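Local coordinates for Rho GTPase-activating protein 15 (Homo sapiens, PDB 3BYI), which switches off Rho-type GTPases such as RAC1 through its RhoGAP domain, the part present here, by driving their conversion to the inactive GDP-bound state, at residues G55-S60 and G152-I157. Numbering follows the deposited sequence.
Sequences GIYRVS and GHLTKI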
loop_
_atom_site.group_PDB
_atom_site.type_symbol
_atom_site.label_atom_id
_atom_site.label_comp_id
_atom_site.label_asym_id
_atom_site.label_seq_id
_atom_site.Cartn_x
_atom_site.Cartn_y
_atom_site.Cartn_z
ATOM N N GLY A 55 7.675 15.745 1.241
ATOM C CA GLY A 55 8.056 14.386 1.672
ATOM C C GLY A 55 6.887 13.468 1.970
ATOM O O GLY A 55 7.051 12.469 2.667
ATOM N N ILE A 56 5.721 13.780 1.417
ATOM C CA ILE A 56 4.537 12.954 1.564
ATOM C C ILE A 56 4.864 11.524 1.172
ATOM O O ILE A 56 5.427 11.307 0.105
ATOM C CB ILE A 56 3.336 13.511 0.745
ATOM C CG1 ILE A 56 2.036 12.849 1.215
ATOM C CG2 ILE A 56 3.547 13.411 -0.822
ATOM C CD1 ILE A 56 1.537 13.328 2.625
ATOM N N TYR A 57 4.575 10.588 2.104
ATOM C CA TYR A 57 4.853 9.135 2.041
ATOM C C TYR A 57 6.268 8.721 2.469
ATOM O O TYR A 57 6.490 7.565 2.845
ATOM C CB TYR A 57 4.466 8.511 0.706
ATOM C CG TYR A 57 2.969 8.408 0.529
ATOM C CD1 TYR A 57 2.279 9.276 -0.290
ATOM C CD2 TYR A 57 2.247 7.442 1.199
ATOM C CE1 TYR A 57 0.925 9.189 -0.411
ATOM C CE2 TYR A 57 0.864 7.324 1.042
ATOM C CZ TYR A 57 0.222 8.195 0.251
ATOM O OH TYR A 57 -1.131 8.061 0.122
ATOM N N ARG A 58 7.217 9.656 2.405
ATOM C CA ARG A 58 8.539 9.427 2.908
ATOM C C ARG A 58 8.597 9.814 4.396
ATOM O O ARG A 58 9.128 9.094 5.201
ATOM C CB ARG A 58 9.588 10.208 2.083
ATOM C CG ARG A 58 11.058 9.979 2.499
ATOM C CD ARG A 58 12.035 10.602 1.444
ATOM N N VAL A 59 8.045 10.969 4.738
ATOM C CA VAL A 59 8.055 11.417 6.139
ATOM C C VAL A 59 7.162 10.497 6.975
ATOM O O VAL A 59 6.105 10.011 6.528
ATOM C CB VAL A 59 7.637 12.917 6.297
ATOM C CG1 VAL A 59 7.341 13.270 7.770
ATOM C CG2 VAL A 59 8.717 13.881 5.692
ATOM N N SER A 60 7.621 10.248 8.198
ATOM C CA SER A 60 6.925 9.376 9.161
ATOM C C SER A 60 6.039 10.194 10.057
ATOM O O SER A 60 6.447 11.211 10.557
ATOM C CB SER A 60 7.926 8.670 10.073
ATOM O OG SER A 60 8.840 7.935 9.309
ATOM N N GLY A 152 -2.842 4.866 -9.037
ATOM C CA GLY A 152 -3.561 6.004 -9.625
ATOM C C GLY A 152 -3.431 7.225 -8.726
ATOM O O GLY A 152 -3.166 8.309 -9.191
ATOM N N HIS A 153 -3.611 7.016 -7.423
ATOM C CA HIS A 153 -3.375 8.042 -6.412
ATOM C C HIS A 153 -1.949 8.577 -6.432
ATOM O O HIS A 153 -1.706 9.785 -6.294
ATOM C CB HIS A 153 -3.667 7.433 -5.022
ATOM C CG HIS A 153 -3.212 8.276 -3.866
ATOM N ND1 HIS A 153 -3.702 9.543 -3.616
ATOM C CD2 HIS A 153 -2.323 8.024 -2.887
ATOM C CE1 HIS A 153 -3.135 10.029 -2.524
ATOM N NE2 HIS A 153 -2.285 9.130 -2.067
ATOM N N LEU A 154 -0.991 7.654 -6.524
ATOM C CA LEU A 154 0.413 8.033 -6.471
ATOM C C LEU A 154 0.832 8.838 -7.683
ATOM O O LEU A 154 1.744 9.646 -7.584
ATOM C CB LEU A 154 1.335 6.802 -6.250
ATOM C CG LEU A 154 1.149 6.031 -4.907
ATOM C CD1 LEU A 154 2.024 4.774 -4.874
ATOM C CD2 LEU A 154 1.449 6.938 -3.733
ATOM N N THR A 155 0.180 8.638 -8.831
ATOM C CA THR A 155 0.485 9.486 -9.991
ATOM C C THR A 155 0.183 10.969 -9.683
ATOM O O THR A 155 0.848 11.873 -10.243
ATOM C CB THR A 155 -0.228 9.073 -11.276
ATOM O OG1 THR A 155 -1.638 9.347 -11.181
ATOM C CG2 THR A 155 0.016 7.631 -11.570
ATOM N N LYS A 156 -0.794 11.208 -8.812
ATOM C CA LYS A 156 -1.116 12.575 -8.401
ATOM C C LYS A 156 -0.055 13.182 -7.451
ATOM O O LYS A 156 0.106 14.400 -7.376
ATOM C CB LYS A 156 -2.512 12.645 -7.767
ATOM C CG LYS A 156 -3.632 12.217 -8.710
ATOM C CD LYS A 156 -4.940 12.269 -8.022
ATOM C CE LYS A 156 -6.113 11.874 -8.925
ATOM N NZ LYS A 156 -7.426 12.115 -8.208
ATOM N N ILE A 157 0.660 12.335 -6.734
ATOM C CA ILE A 157 1.777 12.766 -5.905
ATOM C C ILE A 157 2.902 13.216 -6.810
ATOM O O ILE A 157 3.526 14.267 -6.589
ATOM C CB ILE A 157 2.254 11.619 -4.952
ATOM C CG1 ILE A 157 1.083 11.142 -4.060
ATOM C CG2 ILE A 157 3.466 12.057 -4.101
ATOM C CD1 ILE A 157 0.499 12.187 -3.161
#
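Tyr57 and His153 meet tip to tip: the phenol OH lies 2.7 Å from NE2 in a hydrogen bond that either partner could donate. The contact falls at the imidazole edge, with CZ of Tyr57 also in the imidazole plane; the planes are at 74° with centroids 5.7 Å apart, and the rings meet rim to rim, neither over the other's face. With CG anti to the backbone N (chi1 168°), the His153 ring projects toward the loop, and ND1 is held by Glu47 of helix 37-49, which fixes the ring from its other nitrogen. Over one face of the Tyr57 ring sits Leu154 CD2, 4.0 Å above the plane and displaced toward the rim, whereas Ile157 CD1 approaches CE1 at the edge. The tightest apolar touch is Ile56 CG2 on Ile157 CG2, 3.5 Å, where the two side chains cross at about a right angle. All five touching residues are buried. Beyond them the loop turns outward: Arg58, the predicted arginine finger, makes no contact with 152-157, is partly exposed and modelled only to CD, and Val59 and Ser60 are exposed. A phenylalanine in place of Tyr57 would probably leave His153 NE2 without its hydrogen-bond mate inside a buried interface. The Tyr57–His153–Glu47 chain thus ties the loop to helices 141-159 and 37-49, consistent with a firmly seated base for the finger, while the nearby carboxylate would probably favour a proton on ND1.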